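Local coordinates for BepC protein (Bartonella tribocorum, PDB 4WGJ) that probably transfers AMP from ATP to threonine or tyrosine hydroxyls of target proteins through its Fic domain, the part present here, at residues V42-N47 and L69-F74; L133-F138 and L207-T212; N141-F146 and Q202-L207. All blocks are in the same frame, centred on the assembly; numbering follows the deposited sequence.

Contact 1 (V42-N47 and L69-F74); sequences VKEAVN and LFHKTF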
ATOM      1  N   VAL A  42      13.530  -1.893   1.320  1.00 18.17           N
ATOM      2  CA  VAL A  42      14.224  -1.447   0.114  1.00 18.59           C
ATOM      3  C   VAL A  42      14.954  -2.613  -0.555  1.00 19.71           C
ATOM      4  O   VAL A  42      14.910  -2.764  -1.780  1.00 19.18           O
ATOM      5  CB  VAL A  42      15.199  -0.282   0.445  1.00 22.92           C
ATOM      6  CG1 VAL A  42      16.177  -0.000  -0.699  1.00 26.73           C
ATOM      7  CG2 VAL A  42      14.399   0.979   0.783  1.00 21.77           C
ATOM      8  N   LYS A  43      15.594  -3.457   0.247  1.00 18.95           N
ATOM      9  CA  LYS A  43      16.266  -4.640  -0.296  1.00 22.01           C
ATOM     10  C   LYS A  43      15.265  -5.621  -0.914  1.00 19.90           C
ATOM     11  O   LYS A  43      15.495  -6.152  -2.003  1.00 20.43           O
ATOM     12  CB  LYS A  43      17.084  -5.342   0.789  1.00 28.64           C
ATOM     13  N   GLU A  44      14.156  -5.874  -0.227  1.00 16.41           N
ATOM     14  CA  GLU A  44      13.179  -6.826  -0.746  1.00 15.39           C
ATOM     15  C   GLU A  44      12.494  -6.285  -2.001  1.00 20.69           C
ATOM     16  O   GLU A  44      12.109  -7.050  -2.885  1.00 22.04           O
ATOM     17  CB  GLU A  44      12.138  -7.170   0.319  1.00 19.79           C
ATOM     18  CG  GLU A  44      12.737  -7.874   1.541  1.00 18.92           C
ATOM     19  CD  GLU A  44      13.684  -9.004   1.160  1.00 34.35           C
ATOM     20  OE1 GLU A  44      13.235  -9.947   0.477  1.00 32.09           O
ATOM     21  OE2 GLU A  44      14.882  -8.946   1.533  1.00 40.06           O
ATOM     22  N   ALA A  45      12.372  -4.964  -2.089  1.00 15.53           N
ATOM     23  CA  ALA A  45      11.753  -4.330  -3.256  1.00 16.05           C
ATOM     24  C   ALA A  45      12.608  -4.513  -4.510  1.00 17.89           C
ATOM     25  O   ALA A  45      12.089  -4.709  -5.608  1.00 18.95           O
ATOM     26  CB  ALA A  45      11.512  -2.857  -2.990  1.00 17.76           C
ATOM     27  N   VAL A  46      13.924  -4.432  -4.351  1.00 22.83           N
ATOM     28  CA  VAL A  46      14.823  -4.686  -5.476  1.00 21.64           C
ATOM     29  C   VAL A  46      14.524  -6.067  -6.058  1.00 23.27           C
ATOM     30  O   VAL A  46      14.366  -6.210  -7.265  1.00 24.93           O
ATOM     31  CB  VAL A  46      16.309  -4.584  -5.059  1.00 21.54           C
ATOM     32  CG1 VAL A  46      17.229  -4.967  -6.212  1.00 31.21           C
ATOM     33  CG2 VAL A  46      16.621  -3.176  -4.574  1.00 22.41           C
ATOM     34  N   ASN A  47      14.421  -7.072  -5.191  1.00 23.45           N
ATOM     35  CA  ASN A  47      14.105  -8.436  -5.615  1.00 23.00           C
ATOM     36  C   ASN A  47      12.732  -8.570  -6.262  1.00 25.11           C
ATOM     37  O   ASN A  47      12.561  -9.270  -7.262  1.00 21.78           O
ATOM     38  CB  ASN A  47      14.169  -9.392  -4.424  1.00 35.40           C
ATOM     39  CG  ASN A  47      15.570  -9.562  -3.886  1.00 48.86           C
ATOM     40  OD1 ASN A  47      16.546  -9.481  -4.631  1.00 49.13           O
ATOM     41  ND2 ASN A  47      15.677  -9.797  -2.582  1.00 54.17           N
ATOM     42  N   LEU A  69       7.546  -7.612   0.922  1.00  8.54           N
ATOM     43  CA  LEU A  69       8.235  -6.438   1.433  1.00  9.94           C
ATOM     44  C   LEU A  69       8.416  -6.469   2.946  1.00 11.76           C
ATOM     45  O   LEU A  69       9.417  -5.969   3.450  1.00 11.80           O
ATOM     46  CB  LEU A  69       7.481  -5.162   1.036  1.00  9.14           C
ATOM     47  CG  LEU A  69       7.424  -4.925  -0.475  1.00 10.98           C
ATOM     48  CD1 LEU A  69       6.749  -3.577  -0.763  1.00 14.79           C
ATOM     49  CD2 LEU A  69       8.824  -4.952  -1.089  1.00 11.66           C
ATOM     50  N   PHE A  70       7.458  -7.052   3.667  1.00  8.82           N
ATOM     51  CA  PHE A  70       7.415  -6.850   5.124  1.00 10.48           C
ATOM     52  C   PHE A  70       7.570  -8.104   5.997  1.00 10.57           C
ATOM     53  O   PHE A  70       7.499  -7.987   7.221  1.00 11.48           O
ATOM     54  CB  PHE A  70       6.109  -6.139   5.506  1.00  7.79           C
ATOM     55  CG  PHE A  70       6.074  -4.700   5.083  1.00  9.63           C
ATOM     56  CD1 PHE A  70       6.750  -3.742   5.820  1.00 12.08           C
ATOM     57  CD2 PHE A  70       5.404  -4.308   3.933  1.00  7.58           C
ATOM     58  CE1 PHE A  70       6.749  -2.407   5.431  1.00 11.14           C
ATOM     59  CE2 PHE A  70       5.408  -2.970   3.536  1.00  7.40           C
ATOM     60  CZ  PHE A  70       6.091  -2.027   4.302  1.00 10.48           C
ATOM     61  N   HIS A  71       7.805  -9.278   5.407  1.00 10.37           N
ATOM     62  CA  HIS A  71       7.801 -10.510   6.215  1.00 11.45           C
ATOM     63  C   HIS A  71       8.993 -10.588   7.168  1.00 12.34           C
ATOM     64  O   HIS A  71       8.950 -11.326   8.149  1.00 14.43           O
ATOM     65  CB  HIS A  71       7.753 -11.778   5.336  1.00 12.78           C
ATOM     66  CG  HIS A  71       9.014 -12.052   4.570  1.00 11.83           C
ATOM     67  ND1 HIS A  71       9.975 -12.937   5.012  1.00 18.65           N
ATOM     68  CD2 HIS A  71       9.471 -11.560   3.392  1.00 12.78           C
ATOM     69  CE1 HIS A  71      10.969 -12.983   4.141  1.00 17.57           C
ATOM     70  NE2 HIS A  71      10.694 -12.147   3.155  1.00 16.43           N
ATOM     71  N   LYS A  72      10.061  -9.848   6.881  1.00 10.57           N
ATOM     72  CA  LYS A  72      11.182  -9.799   7.815  1.00 13.80           C
ATOM     73  C   LYS A  72      10.885  -8.886   9.020  1.00 15.16           C
ATOM     74  O   LYS A  72      11.565  -8.964  10.053  1.00 17.33           O
ATOM     75  CB  LYS A  72      12.453  -9.330   7.098  1.00 15.61           C
ATOM     76  CG  LYS A  72      13.072 -10.388   6.186  1.00 16.51           C
ATOM     77  CD  LYS A  72      14.353  -9.873   5.547  1.00 22.45           C
ATOM     78  CE  LYS A  72      15.027 -10.959   4.721  1.00 31.35           C
ATOM     79  NZ  LYS A  72      15.279 -12.179   5.534  1.00 37.17           N
ATOM     80  N   THR A  73       9.870  -8.033   8.879  1.00  9.90           N
ATOM     81  CA  THR A  73       9.552  -7.006   9.870  1.00 11.61           C
ATOM     82  C   THR A  73       8.354  -7.352  10.740  1.00 12.40           C
ATOM     83  O   THR A  73       8.416  -7.228  11.963  1.00 12.76           O
ATOM     84  CB  THR A  73       9.259  -5.661   9.197  1.00 11.85           C
ATOM     85  OG1 THR A  73      10.365  -5.296   8.365  1.00 14.91           O
ATOM     86  CG2 THR A  73       9.009  -4.573  10.233  1.00 10.66           C
ATOM     87  N   PHE A  74       7.257  -7.760  10.108  1.00 11.59           N
ATOM     88  CA  PHE A  74       6.005  -7.980  10.828  1.00 10.69           C
ATOM     89  C   PHE A  74       5.508  -9.403  10.691  1.00 12.56           C
ATOM     90  O   PHE A  74       5.462  -9.950   9.583  1.00 11.05           O
ATOM     91  CB  PHE A  74       4.901  -7.041  10.326  1.00  9.82           C
ATOM     92  CG  PHE A  74       5.207  -5.587  10.504  1.00 12.49           C
ATOM     93  CD1 PHE A  74       5.409  -5.055  11.771  1.00 13.65           C
ATOM     94  CD2 PHE A  74       5.260  -4.746   9.407  1.00 10.41           C
ATOM     95  CE1 PHE A  74       5.688  -3.718  11.941  1.00 16.10           C
ATOM     96  CE2 PHE A  74       5.528  -3.390   9.571  1.00 11.06           C
ATOM     97  CZ  PHE A  74       5.742  -2.880  10.836  1.00 12.24           C
TER
HETATM   98  O   HOH W   1      13.035 -12.785   1.815  1.00 26.50           O

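Contact 2 (L133-F138 and L207-T212); sequences LSHQEF and LFEDIT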
ATOM      1  N   LEU A 133      -2.483   1.233 -23.682  1.00 21.92           N
ATOM      2  CA  LEU A 133      -2.770   2.649 -23.437  1.00 21.91           C
ATOM      3  C   LEU A 133      -1.569   3.529 -23.731  1.00 22.30           C
ATOM      4  O   LEU A 133      -0.424   3.101 -23.575  1.00 19.68           O
ATOM      5  CB  LEU A 133      -3.196   2.875 -21.979  1.00 18.58           C
ATOM      6  CG  LEU A 133      -4.402   2.112 -21.437  1.00 19.40           C
ATOM      7  CD1 LEU A 133      -4.656   2.496 -19.974  1.00 19.37           C
ATOM      8  CD2 LEU A 133      -5.632   2.372 -22.278  1.00 24.48           C
ATOM      9  N   SER A 134      -1.829   4.773 -24.124  1.00 21.83           N
ATOM     10  CA  SER A 134      -0.761   5.757 -24.272  1.00 24.91           C
ATOM     11  C   SER A 134      -0.193   6.151 -22.911  1.00 24.75           C
ATOM     12  O   SER A 134      -0.726   5.758 -21.875  1.00 21.13           O
ATOM     13  CB  SER A 134      -1.276   6.997 -25.004  1.00 26.90           C
ATOM     14  OG  SER A 134      -2.190   7.709 -24.184  1.00 26.78           O
ATOM     15  N   HIS A 135       0.896   6.916 -22.930  1.00 25.89           N
ATOM     16  CA  HIS A 135       1.483   7.497 -21.730  1.00 27.17           C
ATOM     17  C   HIS A 135       0.439   8.230 -20.892  1.00 24.37           C
ATOM     18  O   HIS A 135       0.287   7.974 -19.688  1.00 24.14           O
ATOM     19  CB  HIS A 135       2.616   8.462 -22.112  1.00 35.09           C
ATOM     20  CG  HIS A 135       2.988   9.418 -21.020  1.00 38.39           C
ATOM     21  ND1 HIS A 135       3.610   9.018 -19.857  1.00 32.48           N
ATOM     22  CD2 HIS A 135       2.820  10.759 -20.914  1.00 41.04           C
ATOM     23  CE1 HIS A 135       3.806  10.069 -19.080  1.00 37.64           C
ATOM     24  NE2 HIS A 135       3.336  11.138 -19.699  1.00 40.36           N
ATOM     25  N   GLN A 136      -0.282   9.135 -21.545  1.00 27.78           N
ATOM     26  CA  GLN A 136      -1.256   9.985 -20.871  1.00 27.44           C
ATOM     27  C   GLN A 136      -2.413   9.172 -20.308  1.00 23.68           C
ATOM     28  O   GLN A 136      -2.847   9.391 -19.176  1.00 22.55           O
ATOM     29  CB  GLN A 136      -1.791  11.049 -21.831  1.00 33.83           C
ATOM     30  CG  GLN A 136      -2.702  12.040 -21.156  1.00 46.02           C
ATOM     31  CD  GLN A 136      -2.018  12.735 -19.995  1.00 55.37           C
ATOM     32  OE1 GLN A 136      -1.056  13.482 -20.186  1.00 61.90           O
ATOM     33  NE2 GLN A 136      -2.501  12.481 -18.783  1.00 54.98           N
ATOM     34  N   GLU A 137      -2.909   8.236 -21.109  1.00 23.22           N
ATOM     35  CA  GLU A 137      -4.015   7.381 -20.698  1.00 24.16           C
ATOM     36  C   GLU A 137      -3.622   6.488 -19.535  1.00 23.73           C
ATOM     37  O   GLU A 137      -4.404   6.297 -18.602  1.00 17.78           O
ATOM     38  CB  GLU A 137      -4.495   6.525 -21.867  1.00 22.07           C
ATOM     39  CG  GLU A 137      -5.131   7.319 -22.997  1.00 27.77           C
ATOM     40  CD  GLU A 137      -5.227   6.513 -24.274  1.00 33.02           C
ATOM     41  OE1 GLU A 137      -4.598   5.430 -24.344  1.00 26.66           O
ATOM     42  OE2 GLU A 137      -5.923   6.966 -25.207  1.00 35.40           O
ATOM     43  N   PHE A 138      -2.421   5.921 -19.590  1.00 16.18           N
ATOM     44  CA  PHE A 138      -1.979   5.085 -18.485  1.00 15.69           C
ATOM     45  C   PHE A 138      -1.837   5.908 -17.208  1.00 15.46           C
ATOM     46  O   PHE A 138      -2.273   5.486 -16.146  1.00 15.59           O
ATOM     47  CB  PHE A 138      -0.648   4.389 -18.774  1.00 16.55           C
ATOM     48  CG  PHE A 138      -0.147   3.591 -17.603  1.00 15.38           C
ATOM     49  CD1 PHE A 138      -0.600   2.297 -17.392  1.00 15.02           C
ATOM     50  CD2 PHE A 138       0.731   4.151 -16.683  1.00 16.34           C
ATOM     51  CE1 PHE A 138      -0.164   1.563 -16.295  1.00 16.51           C
ATOM     52  CE2 PHE A 138       1.169   3.423 -15.594  1.00 15.20           C
ATOM     53  CZ  PHE A 138       0.718   2.133 -15.398  1.00 13.06           C
ATOM     54  N   LEU A 207       1.128  13.846 -10.305  1.00 10.52           N
ATOM     55  CA  LEU A 207       2.165  12.956  -9.805  0.51 10.74           C
ATOM     56  C   LEU A 207       2.374  11.794 -10.769  1.00 11.53           C
ATOM     57  O   LEU A 207       3.499  11.486 -11.161  1.00 11.27           O
ATOM     58  CB  LEU A 207       1.797  12.445  -8.410  0.51 10.88           C
ATOM     59  CG  LEU A 207       2.772  11.473  -7.743  0.51 13.97           C
ATOM     60  CD1 LEU A 207       4.153  12.083  -7.658  0.51 12.62           C
ATOM     61  CD2 LEU A 207       2.268  11.100  -6.351  0.51 15.08           C
ATOM     62  N   PHE A 208       1.284  11.147 -11.171  1.00 11.39           N
ATOM     63  CA  PHE A 208       1.444  10.004 -12.064  1.00 12.31           C
ATOM     64  C   PHE A 208       1.902  10.410 -13.462  1.00 12.10           C
ATOM     65  O   PHE A 208       2.598   9.643 -14.128  1.00 14.55           O
ATOM     66  CB  PHE A 208       0.158   9.164 -12.094  1.00 12.46           C
ATOM     67  CG  PHE A 208       0.131   8.147 -10.993  1.00 13.77           C
ATOM     68  CD1 PHE A 208      -0.203   8.523  -9.702  1.00 10.73           C
ATOM     69  CD2 PHE A 208       0.554   6.843 -11.223  1.00 15.21           C
ATOM     70  CE1 PHE A 208      -0.175   7.596  -8.662  1.00 12.59           C
ATOM     71  CE2 PHE A 208       0.593   5.915 -10.193  1.00 16.16           C
ATOM     72  CZ  PHE A 208       0.226   6.292  -8.908  1.00 15.70           C
ATOM     73  N   GLU A 209       1.570  11.620 -13.899  1.00 12.48           N
ATOM     74  CA  GLU A 209       2.144  12.131 -15.138  1.00 15.66           C
ATOM     75  C   GLU A 209       3.665  12.279 -14.977  1.00 18.05           C
ATOM     76  O   GLU A 209       4.433  11.992 -15.902  1.00 18.77           O
ATOM     77  CB  GLU A 209       1.496  13.473 -15.519  1.00 22.30           C
ATOM     78  CG  GLU A 209       2.270  14.279 -16.547  1.00 35.99           C
ATOM     79  CD  GLU A 209       2.394  13.560 -17.875  1.00 45.58           C
ATOM     80  OE1 GLU A 209       1.453  12.815 -18.234  1.00 48.87           O
ATOM     81  OE2 GLU A 209       3.428  13.739 -18.557  1.00 44.38           O
ATOM     82  N   ASP A 210       4.098  12.688 -13.788  1.00 15.81           N
ATOM     83  CA  ASP A 210       5.509  12.983 -13.558  1.00 14.46           C
ATOM     84  C   ASP A 210       6.365  11.723 -13.396  1.00 14.60           C
ATOM     85  O   ASP A 210       7.577  11.770 -13.636  1.00 18.72           O
ATOM     86  CB  ASP A 210       5.678  13.874 -12.319  1.00 18.17           C
ATOM     87  CG  ASP A 210       5.145  15.290 -12.526  1.00 24.64           C
ATOM     88  OD1 ASP A 210       5.086  15.752 -13.684  1.00 21.86           O
ATOM     89  OD2 ASP A 210       4.802  15.948 -11.518  1.00 22.75           O
ATOM     90  N   ILE A 211       5.753  10.607 -13.003  1.00 14.22           N
ATOM     91  CA  ILE A 211       6.531   9.407 -12.687  1.00 14.42           C
ATOM     92  C   ILE A 211       6.394   8.294 -13.727  1.00 19.54           C
ATOM     93  O   ILE A 211       7.077   7.276 -13.632  1.00 21.21           O
ATOM     94  CB  ILE A 211       6.139   8.827 -11.308  1.00 17.64           C
ATOM     95  CG1 ILE A 211       4.722   8.253 -11.349  1.00 18.45           C
ATOM     96  CG2 ILE A 211       6.299   9.889 -10.212  1.00 22.22           C
ATOM     97  CD1 ILE A 211       4.257   7.623 -10.036  1.00 19.55           C
ATOM     98  N   THR A 212       5.522   8.496 -14.714  1.00 14.69           N
ATOM     99  CA  THR A 212       5.271   7.502 -15.769  1.00 16.82           C
ATOM    100  C   THR A 212       6.102   7.796 -17.025  1.00 20.81           C
ATOM    101  O   THR A 212       6.088   8.921 -17.525  1.00 22.27           O
ATOM    102  CB  THR A 212       3.768   7.475 -16.133  1.00 19.50           C
ATOM    103  OG1 THR A 212       3.019   6.992 -15.011  1.00 24.88           O
ATOM    104  CG2 THR A 212       3.499   6.572 -17.336  1.00 23.84           C
TER

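Contact 3 (N141-F146 and Q202-L207); sequences NAADVF and QPMKDL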
ATOM      1  N   ASN A 141      -5.353   6.674 -15.709  1.00 14.75           N
ATOM      2  CA  ASN A 141      -5.966   5.484 -15.122  1.00 15.94           C
ATOM      3  C   ASN A 141      -5.208   4.955 -13.914  1.00 16.88           C
ATOM      4  O   ASN A 141      -5.818   4.495 -12.948  1.00 15.46           O
ATOM      5  CB  ASN A 141      -6.085   4.382 -16.172  1.00 19.02           C
ATOM      6  CG  ASN A 141      -7.246   4.612 -17.117  1.00 22.95           C
ATOM      7  OD1 ASN A 141      -8.381   4.247 -16.814  1.00 31.83           O
ATOM      8  ND2 ASN A 141      -6.978   5.251 -18.247  1.00 24.52           N
ATOM      9  N   ALA A 142      -3.883   5.035 -13.959  1.00 12.25           N
ATOM     10  CA  ALA A 142      -3.052   4.552 -12.852  1.00 14.40           C
ATOM     11  C   ALA A 142      -3.260   5.381 -11.592  1.00 11.70           C
ATOM     12  O   ALA A 142      -3.279   4.834 -10.490  1.00 12.53           O
ATOM     13  CB  ALA A 142      -1.570   4.549 -13.252  1.00 13.34           C
ATOM     14  N   ALA A 143      -3.437   6.693 -11.759  1.00 12.76           N
ATOM     15  CA  ALA A 143      -3.779   7.562 -10.634  1.00 13.25           C
ATOM     16  C   ALA A 143      -5.069   7.099  -9.951  1.00 11.45           C
ATOM     17  O   ALA A 143      -5.146   7.073  -8.724  1.00 11.75           O
ATOM     18  CB  ALA A 143      -3.927   9.003 -11.097  1.00 12.49           C
ATOM     19  N   ASP A 144      -6.076   6.749 -10.749  1.00 12.28           N
ATOM     20  CA  ASP A 144      -7.349   6.272 -10.198  1.00 11.52           C
ATOM     21  C   ASP A 144      -7.137   4.967  -9.427  1.00 11.20           C
ATOM     22  O   ASP A 144      -7.693   4.770  -8.340  1.00 12.80           O
ATOM     23  CB  ASP A 144      -8.394   6.053 -11.307  1.00 14.92           C
ATOM     24  CG  ASP A 144      -8.900   7.352 -11.920  1.00 24.61           C
ATOM     25  OD1 ASP A 144      -8.898   8.398 -11.231  1.00 21.23           O
ATOM     26  OD2 ASP A 144      -9.324   7.317 -13.093  1.00 27.84           O
ATOM     27  N   VAL A 145      -6.341   4.069  -9.991  1.00 10.12           N
ATOM     28  CA  VAL A 145      -6.089   2.788  -9.330  1.00 11.84           C
ATOM     29  C   VAL A 145      -5.381   3.028  -7.998  1.00 13.05           C
ATOM     30  O   VAL A 145      -5.715   2.439  -6.963  1.00 12.62           O
ATOM     31  CB  VAL A 145      -5.227   1.850 -10.212  1.00  9.88           C
ATOM     32  CG1 VAL A 145      -4.755   0.644  -9.413  1.00  8.98           C
ATOM     33  CG2 VAL A 145      -6.025   1.389 -11.407  1.00 13.37           C
ATOM     34  N   PHE A 146      -4.406   3.920  -8.022  1.00 10.31           N
ATOM     35  CA  PHE A 146      -3.615   4.179  -6.822  1.00  9.51           C
ATOM     36  C   PHE A 146      -4.469   4.818  -5.736  1.00  9.14           C
ATOM     37  O   PHE A 146      -4.336   4.482  -4.556  1.00 11.35           O
ATOM     38  CB  PHE A 146      -2.436   5.083  -7.160  1.00 11.46           C
ATOM     39  CG  PHE A 146      -1.485   5.288  -6.026  1.00 13.57           C
ATOM     40  CD1 PHE A 146      -0.712   4.232  -5.551  1.00 10.08           C
ATOM     41  CD2 PHE A 146      -1.336   6.538  -5.453  1.00 13.47           C
ATOM     42  CE1 PHE A 146       0.188   4.420  -4.510  1.00 12.89           C
ATOM     43  CE2 PHE A 146      -0.452   6.738  -4.406  1.00 16.13           C
ATOM     44  CZ  PHE A 146       0.323   5.689  -3.936  1.00 14.36           C
ATOM     45  N   GLN A 202      -6.298  16.322  -8.665  1.00 17.71           N
ATOM     46  CA  GLN A 202      -5.326  16.902  -9.593  1.00 18.82           C
ATOM     47  C   GLN A 202      -3.863  16.684  -9.179  1.00 15.64           C
ATOM     48  O   GLN A 202      -3.042  16.339 -10.034  1.00 15.85           O
ATOM     49  CB  GLN A 202      -5.587  18.399  -9.805  1.00 17.16           C
ATOM     50  CG  GLN A 202      -4.891  18.942 -11.042  1.00 23.09           C
ATOM     51  CD  GLN A 202      -5.286  18.166 -12.296  1.00 30.23           C
ATOM     52  OE1 GLN A 202      -6.471  18.030 -12.607  1.00 31.54           O
ATOM     53  NE2 GLN A 202      -4.297  17.627 -12.999  1.00 30.18           N
ATOM     54  N   PRO A 203      -3.518  16.881  -7.890  1.00 13.66           N
ATOM     55  CA  PRO A 203      -2.125  16.606  -7.524  1.00 11.34           C
ATOM     56  C   PRO A 203      -1.709  15.159  -7.806  1.00 10.23           C
ATOM     57  O   PRO A 203      -0.571  14.922  -8.238  1.00 11.03           O
ATOM     58  CB  PRO A 203      -2.100  16.896  -6.024  1.00 14.14           C
ATOM     59  CG  PRO A 203      -3.131  17.963  -5.852  1.00 16.25           C
ATOM     60  CD  PRO A 203      -4.238  17.555  -6.791  1.00 14.83           C
ATOM     61  N   MET A 204      -2.613  14.208  -7.586  1.00 12.31           N
ATOM     62  CA  MET A 204      -2.272  12.807  -7.840  1.00 11.99           C
ATOM     63  C   MET A 204      -2.143  12.562  -9.343  1.00 12.80           C
ATOM     64  O   MET A 204      -1.248  11.840  -9.786  1.00 13.76           O
ATOM     65  CB  MET A 204      -3.314  11.865  -7.231  1.00 13.64           C
ATOM     66  CG  MET A 204      -2.892  10.408  -7.261  1.00 11.43           C
ATOM     67  SD  MET A 204      -1.522  10.094  -6.138  1.00 15.85           S
ATOM     68  CE  MET A 204      -2.376  10.133  -4.558  1.00 15.08           C
ATOM     69  N   LYS A 205      -3.044  13.145 -10.128  1.00 11.15           N
ATOM     70  CA  LYS A 205      -2.948  13.059 -11.585  0.57 12.29           C
ATOM     71  C   LYS A 205      -1.605  13.589 -12.065  1.00 12.05           C
ATOM     72  O   LYS A 205      -0.940  12.966 -12.905  1.00 14.50           O
ATOM     73  CB  LYS A 205      -4.085  13.832 -12.251  0.57 14.11           C
ATOM     74  CG  LYS A 205      -5.462  13.251 -11.976  0.57 15.80           C
ATOM     75  CD  LYS A 205      -5.663  11.916 -12.665  0.57 14.64           C
ATOM     76  CE  LYS A 205      -7.065  11.375 -12.390  0.57 17.64           C
ATOM     77  NZ  LYS A 205      -7.231  10.008 -12.929  0.57 18.08           N
ATOM     78  N   ASP A 206      -1.207  14.739 -11.527  1.00 12.91           N
ATOM     79  CA  ASP A 206       0.069  15.346 -11.884  1.00 12.01           C
ATOM     80  C   ASP A 206       1.225  14.437 -11.493  1.00 11.44           C
ATOM     81  O   ASP A 206       2.189  14.288 -12.249  1.00 16.63           O
ATOM     82  CB  ASP A 206       0.239  16.716 -11.208  1.00 14.34           C
ATOM     83  CG  ASP A 206      -0.718  17.769 -11.752  1.00 24.77           C
ATOM     84  OD1 ASP A 206      -1.371  17.526 -12.792  1.00 22.88           O
ATOM     85  OD2 ASP A 206      -0.797  18.858 -11.143  1.00 28.93           O
ATOM     86  N   LEU A 207       1.128  13.846 -10.305  1.00 10.52           N
ATOM     87  CA  LEU A 207       2.165  12.956  -9.805  0.51 10.74           C
ATOM     88  C   LEU A 207       2.374  11.794 -10.769  1.00 11.53           C
ATOM     89  O   LEU A 207       3.499  11.486 -11.161  1.00 11.27           O
ATOM     90  CB  LEU A 207       1.797  12.445  -8.410  0.51 10.88           C
ATOM     91  CG  LEU A 207       2.772  11.473  -7.743  0.51 13.97           C
ATOM     92  CD1 LEU A 207       4.153  12.083  -7.658  0.51 12.62           C
ATOM     93  CD2 LEU A 207       2.268  11.100  -6.351  0.51 15.08           C
TER

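Contact 1 (V42-N47 and L69-F74)
Leu69, near the end of helix 59-70, reaches helix 30-48 through one methyl branch. Its CG stands anti to the carbonyl carbon (chi1 -64°) and CD1 continues the extended line from CA, which leaves CD2 to turn toward the other helix. There Leu69 CD2 lies 3.7 Å from the backbone N of Ala45 and 3.9 Å from Ala45 CB, so the methyl packs on the backbone of its neighbour as much as on a side chain. Phe70 points away from 42-47 and packs instead on Cys37 and Val41, further back on helix 30-48, and on Arg161. Its carbonyl oxygen, Phe70 O, accepts from both Thr73 N and Phe74 N. In this Fic-fold protein the contact joins helix 30-48 to the C-terminal end of helix 59-70, through Leu69, and to the residues just after it, His71 and Lys72. His71, stacked on Trp67, brings NE2 to 4.3 Å from Glu44 OE1, and a water bridges that gap. The water lies at the ring edge, in its plane, 2.8 Å from His71 NE2, and donates to Glu44 OE1 at 3.1 Å. Glu44 is bent at chi2 (-47°), which helps direct its carboxylate to this water. Lys72 runs extended as far as CE, with CG above one face of the His71 ring, offset toward the rim, and crosses Glu44 at about a right angle. Lys72 CE comes to 3.8 Å from Glu44 OE2, but the bend at chi4 (-55°) leaves Lys72 NZ 5.2 Å from Glu44 OE2; the charges are probably attracted without forming a salt bridge. Thr73 ties its OG1 to Tyr25 OH, while its CG2 covers the centre of one face of Phe74.

Contact 2 (L133-F138 and L207-T212)
A His-carboxylate hydrogen bond joins the first turn of helix 135-152 to the last turn of helix 202-211 in the Fic-type helical bundle. His135 NE2 donates to Glu209 OE2 over 2.8 Å, and the N-H...O angle of 176° makes the bond almost straight. The acceptor lies in the imidazole plane, yet the carboxylate is turned 85° against the ring, so OE2 is met from above its own plane. Another oxygen sits at the ring edge: Thr212 O is 3.0 Å from His135 CE1. With a carboxylate and a carbonyl oxygen so close, a protonated imidazole would probably be stabilised.

Thr212 CG2, anti to its backbone N, fits between two rings, 3.5 Å from His135 ND1 and 3.7 Å from Phe138 CD2. Both rings project with CG anti to the backbone N, which carries them toward helix 202-211. Phe138 in turn stacks with His176, in strand 176-178, the antiparallel partner of the strand that Thr212 opens.

The start of helix 135-152 is fixed by a capping box. Ser134 OG accepts from Glu137 N at 3.2 Å, and Ser134 N returns a bond to Glu137 OE1 at 2.9 Å. On the other segment the rotation of Thr212 is set by its hydroxyl: OG1 donates to Phe208 O at 2.8 Å, in the carbonyl plane.

Contact 3 (N141-F146 and Q202-L207)
Met204 points its CB toward segment 141-146 of helix 135-152, with CG anti to the backbone N and lying 4.2 Å from Ala143 CB. Bends at chi2 and chi3 then fold the chain so that Met204 SD reaches the edge of the Phe146 ring, 3.6 Å from Phe146 CD2. The Met204 sulfur is 4.8 Å from the centroid of the Phe146 ring and 77° off its normal, a Met-aromatic contact at the edge. At the tip, Met204 CE stays in the ring plane, 3.8 Å from Phe146 CD2.

Next along the helix, Lys205 passes Ala143, its CD 3.7 Å from Ala143 CB. Extended beyond chi2, it carries Lys205 NZ to a salt bridge with Asp144 OD1 at 2.9 Å, from above the carboxylate plane; NZ also donates to Glu140 O, so two oxygens of helix 135-152 hold the ammonium at the margin of the buried contact. The segments are nearest at Ala143 and Lys205, and their axes pass 8.8 Å apart at 123°. Phe146 also packs on Asn163 and Met167 of helix 159-174, and its side chain is about 5 Å from the bound ATP analogue, which places this helix packing beside the nucleotide site of the Fic core.

Contacts 2 and 3 are two ends of one interface between helix 135-152 and helix 202-211: their centres are about 9 Å apart, they share Leu207, and Phe208 packs against Ala142, Ala143 and Phe146 to join them. Along the chain contact 3 falls within the span that contact 2 encloses, and both bring helix 202-211, the last helix of the chain, onto helix 135-152. Contact 1 closes earlier, between helices 30-48 and 59-70. It lies about 25 Å from contact 3, centre to centre, across the middle of the chain, and about 27 Å from contact 2. Side chains of Leu69 (about 8 Å) and Phe146 (about 5 Å) bring contacts 1 and 3 near the bound ATP analogue.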